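Local coordinates for hypothetical protein TTHC002 (Thermus thermophilus, PDB 2DBS) that is of unknown function but folds into a small alpha/beta domain of the DUF5647 family and pairs with a second copy through a shared beta sheet, at residues B[10-15]-B[32-37]; B[38-43]-B[67-72]; B[62-67]-B[76-81]. All coordinates share one frame; numbering follows the deposited sequence.

Contact 1 of 3, residues B[10-15]-B[32-37]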
loop_
_atom_site.group_PDB
_atom_site.type_symbol
_atom_site.label_atom_id
_atom_site.label_comp_id
_atom_site.label_asym_id
_atom_site.label_seq_id
_atom_site.Cartn_x
_atom_site.Cartn_y
_atom_site.Cartn_z
ATOM N N GLU B 10 -11.008 -5.374 14.003
ATOM C CA GLU B 10 -11.114 -4.145 14.769
ATOM C C GLU B 10 -10.723 -2.953 13.875
ATOM O O GLU B 10 -11.481 -1.985 13.735
ATOM C CB GLU B 10 -10.177 -4.217 15.979
ATOM C CG GLU B 10 -10.147 -2.958 16.808
ATOM C CD GLU B 10 -9.142 -3.042 17.915
ATOM O OE1 GLU B 10 -9.016 -2.055 18.673
ATOM O OE2 GLU B 10 -8.480 -4.099 18.023
ATOM N N LEU B 11 -9.540 -3.029 13.270
ATOM C CA LEU B 11 -9.075 -1.950 12.412
ATOM C C LEU B 11 -10.027 -1.662 11.257
ATOM O O LEU B 11 -10.102 -0.532 10.764
ATOM C CB LEU B 11 -7.679 -2.266 11.862
ATOM C CG LEU B 11 -6.481 -2.117 12.806
ATOM C CD1 LEU B 11 -5.198 -2.374 12.023
ATOM C CD2 LEU B 11 -6.458 -0.723 13.409
ATOM N N ASP B 12 -10.758 -2.679 10.820
ATOM C CA ASP B 12 -11.682 -2.489 9.720
ATOM C C ASP B 12 -12.821 -1.663 10.266
ATOM O O ASP B 12 -13.437 -0.876 9.548
ATOM C CB ASP B 12 -12.207 -3.819 9.213
ATOM C CG ASP B 12 -12.785 -3.707 7.821
ATOM O OD1 ASP B 12 -13.628 -2.806 7.593
ATOM O OD2 ASP B 12 -12.392 -4.520 6.954
ATOM N N GLY B 13 -13.088 -1.849 11.554
ATOM C CA GLY B 13 -14.142 -1.097 12.194
ATOM C C GLY B 13 -13.762 0.364 12.165
ATOM O O GLY B 13 -14.537 1.194 11.686
ATOM N N VAL B 14 -12.561 0.671 12.658
ATOM C CA VAL B 14 -12.074 2.053 12.705
ATOM C C VAL B 14 -12.087 2.683 11.324
ATOM O O VAL B 14 -12.307 3.888 11.188
ATOM C CB VAL B 14 -10.646 2.131 13.265
ATOM C CG1 VAL B 14 -10.246 3.602 13.446
ATOM C CG2 VAL B 14 -10.563 1.370 14.574
ATOM N N LEU B 15 -11.860 1.857 10.305
ATOM C CA LEU B 15 -11.854 2.324 8.922
ATOM C C LEU B 15 -13.235 2.791 8.484
ATOM O O LEU B 15 -13.366 3.855 7.894
ATOM C CB LEU B 15 -11.367 1.218 7.987
ATOM C CG LEU B 15 -11.312 1.582 6.505
ATOM C CD1 LEU B 15 -10.208 2.593 6.209
ATOM C CD2 LEU B 15 -11.060 0.327 5.729
ATOM N N TYR B 32 -15.359 -3.805 -4.071
ATOM C CA TYR B 32 -13.900 -3.844 -3.880
ATOM C C TYR B 32 -13.489 -4.811 -2.761
ATOM O O TYR B 32 -14.319 -5.271 -1.964
ATOM C CB TYR B 32 -13.344 -2.450 -3.539
ATOM C CG TYR B 32 -13.895 -1.923 -2.240
ATOM C CD1 TYR B 32 -15.023 -1.100 -2.228
ATOM C CD2 TYR B 32 -13.372 -2.346 -1.016
ATOM C CE1 TYR B 32 -15.626 -0.720 -1.025
ATOM C CE2 TYR B 32 -13.968 -1.974 0.190
ATOM C CZ TYR B 32 -15.099 -1.162 0.179
ATOM O OH TYR B 32 -15.721 -0.804 1.362
ATOM N N ARG B 33 -12.190 -5.103 -2.719
ATOM C CA ARG B 33 -11.598 -5.986 -1.707
ATOM C C ARG B 33 -10.648 -5.113 -0.895
ATOM O O ARG B 33 -9.668 -4.592 -1.410
ATOM C CB ARG B 33 -10.820 -7.148 -2.353
ATOM C CG ARG B 33 -11.654 -7.991 -3.314
ATOM C CD ARG B 33 -11.175 -9.433 -3.400
ATOM N NE ARG B 33 -12.080 -10.279 -4.191
ATOM C CZ ARG B 33 -13.285 -10.697 -3.799
ATOM N NH1 ARG B 33 -13.768 -10.354 -2.605
ATOM N NH2 ARG B 33 -14.009 -11.467 -4.603
ATOM N N LEU B 34 -10.960 -4.955 0.381
ATOM C CA LEU B 34 -10.179 -4.121 1.257
ATOM C C LEU B 34 -8.948 -4.789 1.853
ATOM O O LEU B 34 -9.053 -5.787 2.556
ATOM C CB LEU B 34 -11.064 -3.632 2.387
ATOM C CG LEU B 34 -10.359 -2.752 3.404
ATOM C CD1 LEU B 34 -10.382 -1.321 2.898
ATOM C CD2 LEU B 34 -11.056 -2.877 4.756
ATOM N N VAL B 35 -7.776 -4.226 1.590
ATOM C CA VAL B 35 -6.554 -4.766 2.147
ATOM C C VAL B 35 -6.071 -3.758 3.182
ATOM O O VAL B 35 -5.629 -2.663 2.832
ATOM C CB VAL B 35 -5.473 -4.955 1.062
ATOM C CG1 VAL B 35 -4.341 -5.775 1.613
ATOM C CG2 VAL B 35 -6.076 -5.623 -0.171
ATOM N N LEU B 36 -6.190 -4.129 4.456
ATOM C CA LEU B 36 -5.777 -3.283 5.570
ATOM C C LEU B 36 -4.321 -3.520 5.924
ATOM O O LEU B 36 -3.978 -4.585 6.386
ATOM C CB LEU B 36 -6.610 -3.591 6.817
ATOM C CG LEU B 36 -7.881 -2.845 7.221
ATOM C CD1 LEU B 36 -7.734 -2.431 8.684
ATOM C CD2 LEU B 36 -8.112 -1.632 6.345
ATOM N N LEU B 37 -3.460 -2.527 5.741
ATOM C CA LEU B 37 -2.053 -2.718 6.077
ATOM C C LEU B 37 -1.514 -1.840 7.200
ATOM O O LEU B 37 -1.129 -0.691 6.981
ATOM C CB LEU B 37 -1.162 -2.525 4.849
ATOM C CG LEU B 37 -1.362 -3.488 3.694
ATOM C CD1 LEU B 37 -0.313 -3.199 2.651
ATOM C CD2 LEU B 37 -1.273 -4.916 4.163
#

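Contact 2 of 3, residues B[38-43]-B[67-72]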
loop_
_atom_site.group_PDB
_atom_site.type_symbol
_atom_site.label_atom_id
_atom_site.label_comp_id
_atom_site.label_asym_id
_atom_site.label_seq_id
_atom_site.Cartn_x
_atom_site.Cartn_y
_atom_site.Cartn_z
ATOM N N PRO B 38 -1.489 -2.371 8.429
ATOM C CA PRO B 38 -0.966 -1.582 9.554
ATOM C C PRO B 38 0.558 -1.449 9.371
ATOM O O PRO B 38 1.313 -2.371 9.740
ATOM C CB PRO B 38 -1.316 -2.447 10.765
ATOM C CG PRO B 38 -2.520 -3.205 10.308
ATOM C CD PRO B 38 -2.168 -3.585 8.907
ATOM N N LEU B 39 1.013 -0.327 8.797
ATOM C CA LEU B 39 2.448 -0.119 8.560
ATOM C C LEU B 39 3.350 -0.212 9.781
ATOM O O LEU B 39 4.548 -0.399 9.630
ATOM C CB LEU B 39 2.697 1.210 7.860
ATOM C CG LEU B 39 2.193 1.281 6.419
ATOM C CD1 LEU B 39 2.737 2.545 5.784
ATOM C CD2 LEU B 39 2.633 0.041 5.623
ATOM N N ASP B 40 2.800 -0.074 10.985
ATOM C CA ASP B 40 3.630 -0.192 12.168
ATOM C C ASP B 40 3.310 -1.422 13.018
ATOM O O ASP B 40 3.717 -1.507 14.177
ATOM C CB ASP B 40 3.586 1.077 13.030
ATOM C CG ASP B 40 2.210 1.390 13.589
ATOM O OD1 ASP B 40 1.408 0.464 13.817
ATOM O OD2 ASP B 40 1.948 2.589 13.832
ATOM N N GLU B 41 2.594 -2.381 12.434
ATOM C CA GLU B 41 2.247 -3.636 13.111
ATOM C C GLU B 41 2.572 -4.769 12.139
ATOM O O GLU B 41 1.684 -5.339 11.510
ATOM C CB GLU B 41 0.769 -3.622 13.512
ATOM C CG GLU B 41 0.532 -2.473 14.490
ATOM C CD GLU B 41 -0.801 -2.485 15.205
ATOM O OE1 GLU B 41 -1.148 -3.528 15.812
ATOM O OE2 GLU B 41 -1.478 -1.425 15.171
ATOM N N PRO B 42 3.872 -5.104 12.013
ATOM C CA PRO B 42 4.400 -6.145 11.127
ATOM C C PRO B 42 3.699 -7.480 11.161
ATOM O O PRO B 42 3.370 -8.037 10.117
ATOM C CB PRO B 42 5.865 -6.250 11.548
ATOM C CG PRO B 42 5.841 -5.846 12.988
ATOM C CD PRO B 42 4.916 -4.661 12.956
ATOM N N GLU B 43 3.481 -8.000 12.361
ATOM C CA GLU B 43 2.827 -9.287 12.504
ATOM C C GLU B 43 1.417 -9.264 11.879
ATOM O O GLU B 43 0.968 -10.258 11.289
ATOM C CB GLU B 43 2.789 -9.675 13.996
ATOM C CG GLU B 43 3.924 -10.639 14.484
ATOM C CD GLU B 43 5.357 -10.060 14.459
ATOM O OE1 GLU B 43 5.847 -9.694 13.366
ATOM O OE2 GLU B 43 6.004 -9.989 15.538
ATOM N N LEU B 67 -3.793 2.206 4.439
ATOM C CA LEU B 67 -2.544 2.269 5.210
ATOM C C LEU B 67 -2.810 2.835 6.596
ATOM O O LEU B 67 -3.259 3.966 6.735
ATOM C CB LEU B 67 -1.497 3.117 4.491
ATOM C CG LEU B 67 -1.035 2.616 3.116
ATOM C CD1 LEU B 67 -0.099 3.631 2.466
ATOM C CD2 LEU B 67 -0.340 1.275 3.268
ATOM N N PHE B 68 -2.525 2.022 7.608
ATOM C CA PHE B 68 -2.764 2.356 8.994
ATOM C C PHE B 68 -1.527 2.708 9.781
ATOM O O PHE B 68 -0.446 2.182 9.534
ATOM C CB PHE B 68 -3.458 1.186 9.704
ATOM C CG PHE B 68 -4.940 1.106 9.446
ATOM C CD1 PHE B 68 -5.430 0.852 8.169
ATOM C CD2 PHE B 68 -5.847 1.337 10.475
ATOM C CE1 PHE B 68 -6.783 0.836 7.932
ATOM C CE2 PHE B 68 -7.206 1.321 10.242
ATOM C CZ PHE B 68 -7.676 1.071 8.972
ATOM N N LEU B 69 -1.708 3.606 10.740
ATOM C CA LEU B 69 -0.658 4.036 11.654
ATOM C C LEU B 69 -1.298 4.208 13.027
ATOM O O LEU B 69 -2.398 4.763 13.136
ATOM C CB LEU B 69 -0.053 5.369 11.234
ATOM C CG LEU B 69 1.380 5.305 10.722
ATOM C CD1 LEU B 69 1.936 6.712 10.661
ATOM C CD2 LEU B 69 2.221 4.415 11.636
ATOM N N GLN B 70 -0.601 3.731 14.062
ATOM C CA GLN B 70 -1.056 3.801 15.453
ATOM C C GLN B 70 -2.568 3.512 15.572
ATOM O O GLN B 70 -3.319 4.215 16.259
ATOM C CB GLN B 70 -0.703 5.177 16.066
ATOM C CG GLN B 70 0.747 5.692 15.819
ATOM C CD GLN B 70 1.823 4.899 16.559
ATOM O OE1 GLN B 70 1.638 4.517 17.718
ATOM N NE2 GLN B 70 2.959 4.665 15.897
ATOM N N GLY B 71 -3.004 2.475 14.866
ATOM C CA GLY B 71 -4.386 2.057 14.927
ATOM C C GLY B 71 -5.420 2.872 14.200
ATOM O O GLY B 71 -6.607 2.721 14.472
ATOM N N ARG B 72 -5.004 3.736 13.285
ATOM C CA ARG B 72 -5.985 4.515 12.543
ATOM C C ARG B 72 -5.569 4.653 11.082
ATOM O O ARG B 72 -4.390 4.529 10.753
ATOM C CB ARG B 72 -6.215 5.883 13.233
ATOM C CG ARG B 72 -5.449 7.097 12.719
ATOM C CD ARG B 72 -3.957 7.084 13.089
ATOM N NE ARG B 72 -3.706 6.878 14.516
ATOM C CZ ARG B 72 -4.155 7.662 15.496
ATOM N NH1 ARG B 72 -4.891 8.735 15.220
ATOM N NH2 ARG B 72 -3.871 7.356 16.759
#

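Contact 3 of 3, residues B[62-67]-B[76-81]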
loop_
_atom_site.group_PDB
_atom_site.type_symbol
_atom_site.label_atom_id
_atom_site.label_comp_id
_atom_site.label_asym_id
_atom_site.label_seq_id
_atom_site.Cartn_x
_atom_site.Cartn_y
_atom_site.Cartn_z
ATOM N N PRO B 62 -11.924 -4.798 -7.365
ATOM C CA PRO B 62 -10.592 -4.191 -7.290
ATOM C C PRO B 62 -10.139 -3.991 -5.860
ATOM O O PRO B 62 -10.960 -3.925 -4.945
ATOM C CB PRO B 62 -10.763 -2.875 -8.042
ATOM C CG PRO B 62 -12.234 -2.613 -7.975
ATOM C CD PRO B 62 -12.820 -3.968 -8.185
ATOM N N SER B 63 -8.826 -3.897 -5.677
ATOM C CA SER B 63 -8.247 -3.724 -4.347
ATOM C C SER B 63 -8.242 -2.282 -3.839
ATOM O O SER B 63 -8.092 -1.312 -4.600
ATOM C CB SER B 63 -6.807 -4.264 -4.315
ATOM O OG SER B 63 -6.737 -5.611 -4.756
ATOM N N VAL B 64 -8.425 -2.169 -2.532
ATOM C CA VAL B 64 -8.408 -0.896 -1.849
ATOM C C VAL B 64 -7.454 -1.098 -0.683
ATOM O O VAL B 64 -7.690 -1.940 0.171
ATOM C CB VAL B 64 -9.811 -0.502 -1.327
ATOM C CG1 VAL B 64 -9.710 0.744 -0.423
ATOM C CG2 VAL B 64 -10.757 -0.246 -2.516
ATOM N N TYR B 65 -6.358 -0.345 -0.678
ATOM C CA TYR B 65 -5.376 -0.438 0.381
ATOM C C TYR B 65 -5.604 0.661 1.390
ATOM O O TYR B 65 -5.677 1.814 1.020
ATOM C CB TYR B 65 -3.961 -0.302 -0.193
ATOM C CG TYR B 65 -3.387 -1.607 -0.671
ATOM C CD1 TYR B 65 -3.786 -2.161 -1.884
ATOM C CD2 TYR B 65 -2.522 -2.343 0.146
ATOM C CE1 TYR B 65 -3.347 -3.428 -2.269
ATOM C CE2 TYR B 65 -2.083 -3.595 -0.223
ATOM C CZ TYR B 65 -2.500 -4.135 -1.425
ATOM O OH TYR B 65 -2.095 -5.394 -1.772
ATOM N N ALA B 66 -5.705 0.298 2.663
ATOM C CA ALA B 66 -5.902 1.257 3.723
ATOM C C ALA B 66 -4.657 1.203 4.580
ATOM O O ALA B 66 -4.469 0.259 5.341
ATOM C CB ALA B 66 -7.112 0.879 4.534
ATOM N N LEU B 67 -3.793 2.206 4.439
ATOM C CA LEU B 67 -2.544 2.269 5.210
ATOM C C LEU B 67 -2.810 2.835 6.596
ATOM O O LEU B 67 -3.259 3.966 6.735
ATOM C CB LEU B 67 -1.497 3.117 4.491
ATOM C CG LEU B 67 -1.035 2.616 3.116
ATOM C CD1 LEU B 67 -0.099 3.631 2.466
ATOM C CD2 LEU B 67 -0.340 1.275 3.268
ATOM N N LEU B 76 -5.581 6.002 1.785
ATOM C CA LEU B 76 -6.211 4.951 0.997
ATOM C C LEU B 76 -5.666 4.991 -0.444
ATOM O O LEU B 76 -5.641 6.049 -1.065
ATOM C CB LEU B 76 -7.735 5.138 0.970
ATOM C CG LEU B 76 -8.623 5.166 2.225
ATOM C CD1 LEU B 76 -10.050 5.064 1.769
ATOM C CD2 LEU B 76 -8.353 4.007 3.159
ATOM N N LEU B 77 -5.223 3.845 -0.967
ATOM C CA LEU B 77 -4.682 3.755 -2.327
ATOM C C LEU B 77 -5.717 3.040 -3.177
ATOM O O LEU B 77 -6.036 1.881 -2.919
ATOM C CB LEU B 77 -3.378 2.956 -2.317
ATOM C CG LEU B 77 -2.458 3.360 -1.159
ATOM C CD1 LEU B 77 -1.470 2.282 -0.842
ATOM C CD2 LEU B 77 -1.754 4.666 -1.507
ATOM N N LEU B 78 -6.270 3.742 -4.163
ATOM C CA LEU B 78 -7.277 3.169 -5.051
ATOM C C LEU B 78 -6.594 2.535 -6.246
ATOM O O LEU B 78 -6.018 3.214 -7.098
ATOM C CB LEU B 78 -8.269 4.236 -5.518
ATOM C CG LEU B 78 -9.398 4.702 -4.571
ATOM C CD1 LEU B 78 -9.448 3.831 -3.327
ATOM C CD2 LEU B 78 -9.201 6.184 -4.209
ATOM N N LEU B 79 -6.678 1.212 -6.280
ATOM C CA LEU B 79 -6.068 0.382 -7.305
ATOM C C LEU B 79 -6.265 0.747 -8.772
ATOM O O LEU B 79 -7.383 1.012 -9.232
ATOM C CB LEU B 79 -6.532 -1.076 -7.130
ATOM C CG LEU B 79 -5.947 -2.161 -8.061
ATOM C CD1 LEU B 79 -4.522 -2.424 -7.598
ATOM C CD2 LEU B 79 -6.777 -3.465 -8.052
ATOM N N GLY B 80 -5.146 0.736 -9.487
ATOM C CA GLY B 80 -5.135 0.942 -10.915
ATOM C C GLY B 80 -4.758 -0.476 -11.342
ATOM O O GLY B 80 -5.535 -1.195 -11.971
ATOM N N LYS B 81 -3.558 -0.901 -10.956
ATOM C CA LYS B 81 -3.091 -2.240 -11.278
ATOM C C LYS B 81 -2.184 -2.780 -10.188
ATOM O O LYS B 81 -1.609 -2.035 -9.406
ATOM C CB LYS B 81 -2.347 -2.259 -12.618
ATOM C CG LYS B 81 -3.249 -2.339 -13.860
ATOM C CD LYS B 81 -2.411 -2.606 -15.109
ATOM C CE LYS B 81 -3.209 -2.440 -16.389
ATOM N NZ LYS B 81 -2.320 -2.430 -17.598
#

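Contact 1 of 3, residues B[10-15]-B[32-37]
Helix 8-20 lies over one face of the central sheet, and here Leu-11, Asp-12 and Leu-15 of the helix meet Leu-34 and Leu-36 of strand 33-38. The segment axes pass 9.7 Å apart at 108°, a spacing usual for a helix on a sheet, with the helix running across the strand rather than along it. Packing is tight at Leu-15, whose CG stands anti to the backbone N (chi1 -180°) and whose CD2 is the branch in contact. That methyl meets Leu-34 tip to tip, 3.3 Å from both Leu-34 CD1 and Leu-34 CD2, closer than carbons normally sit. Leu-15 CD2 also reaches Leu-36 CD2 at 3.6 Å, so one methyl is wedged against both strand residues. Leu-34 and Leu-36 can share it because alternate residues of a strand face the same way, just as Leu-11 and Leu-15, four apart, fall on one side of a helix. This alternation gives the layered alpha/beta fold its two faces: Val-35 and Leu-37 turn to the other side, where they pack on Ala-52 and Ala-48 of helix 42-53. Branched, flexible leucines suit such a layer, since their methyls can fill the interval between helix and sheet. Leu-11 also approaches Leu-36, but their closest approach is doubtful, and the torsions of Leu-36 lie away from the preferred values. Asp-12 stands at the margin, where a carboxylate can reach solvent. It too meets Leu-34 tip to tip, with Asp-12 OD2 3.1 Å from Leu-34 CD2. No hydrogen bond joins the segments, and Leu-15 continues the apolar layer onto Pro-73 and Leu-76 of strand 72-79.

Contact 2 of 3, residues B[38-43]-B[67-72]
Pro-38 and Phe-68 stand side by side as a parallel beta bridge, closing the beta-alpha-beta unit formed by strand 33-38, helix 42-53 and strand 63-69. Both side chains leave the sheet on the face covered by helix 8-20. Phe-68 CB lies 3.7 Å from Pro-38 CA, and the ring then leads away from the proline to pack on Leu-11 and Leu-15. Proline is tolerated here because in a parallel bridge the bonds to Phe-68 come from its neighbours; Leu-39 N donates to Phe-68 O at 3.0 Å, bent at 133°. Leu-39 and Leu-67 cross obliquely, and Leu-39 CD2 comes within 4.0 Å of Leu-67 CD2. Both also face the second subunit, where Leu-39 packs on its counterpart Leu-39 and Leu-67 on Leu-37, so bulky apolar chains are well suited to this place.

Beyond the strand the chain from Pro-38 to Glu-41 makes a type I turn, which swings it toward helix 42-53. Asp-40 has its CG between the backbone N and the carbonyl carbon, the crowded position (chi1 63°), facing the tight type I' turn from Leu-69 to Arg-72. Asp-40 OD2 accepts from Gln-70 N at 2.8 Å in a nearly straight bond, although the place of that oxygen is less sure. A carboxylate is apt here because it can take up the N-H of a turn residue. Glu-41, at the N-cap position of the helix, sends OE1 to a salt bridge with Arg-7. Gly-71 suits the turn, its positive phi being easy for glycine. Within the turn, Arg-72 NH2 donates to Gln-70 O at 3.2 Å, the oxygen lying 23° out of the guanidinium plane.

Contact 3 of 3, residues B[62-67]-B[76-81]
Tyr-65 and Leu-77 form an antiparallel hydrogen-bonded pair. Their two backbone bonds are Leu-77 N to Tyr-65 O at 2.9 Å and Tyr-65 N to Leu-77 O at 3.2 Å, the latter almost straight at 173°. Tyr-65 O serves twice, for Leu-76 CA also makes a CA-H...O contact with it at 3.2 Å. Toward the end of the pairing the grip slackens: Leu-79 N to Ser-63 O is a weak bond.

These bonds hold together the beta hairpin of strands 63-69 and 72-79, in which successive pairs present their side chains to opposite faces. Val-64 with Leu-78 and Ala-66 with Leu-76 are the non-hydrogen-bonded pairs on one face. Here Ala-66 CB touches Leu-76 CD2 at 3.6 Å; the small alanine accommodates Leu-15 of helix 8-20, which packs on both residues. Val-64, branched at CB as suits a strand, meets Leu-78 more loosely.

On the other face the apolar contacts centre on Leu-77 CD1, which lies 3.6 Å from Tyr-65 CB and 3.8 Å from Leu-67 CD1. The side chains of Leu-67 and Leu-77 cross at about a right angle. Leu-77 also packs on Tyr-65 of the second subunit, so an alanine here would probably open a gap beside Leu-67 and take from both tyrosines part of their apolar cover. Farther along, Leu-79 CD2 lies 3.8 Å from Ser-63 CB and 4.0 Å from Pro-62 CB.

The last group of interactions belongs to the assembly: Leu-76, Leu-77 and Leu-78 pair antiparallel with a strand of the second subunit, so the sheet continues across the interface, and Leu-76 and Leu-78 pack on Val-83 of that subunit.

How the contacts relate
All three contacts use one mixed sheet, with strand 63-69 in the middle. Contacts 1 and 3 are buried: the first lays a helix on the sheet by apolar packing, without a hydrogen bond, while the third joins two of its strands with regular backbone bonds and leucines on both faces. Contact 2 is only partly buried and more mixed, with a single strand-like bond giving way to polar turn chemistry at the end of the strands. Contacts 1 and 2 meet where Leu-37 O probably bonds Phe-68 N, contacts 1 and 3 where Val-35 N probably bonds Val-64 O. Contacts 2 and 3 share Leu-67, and both touch the second subunit.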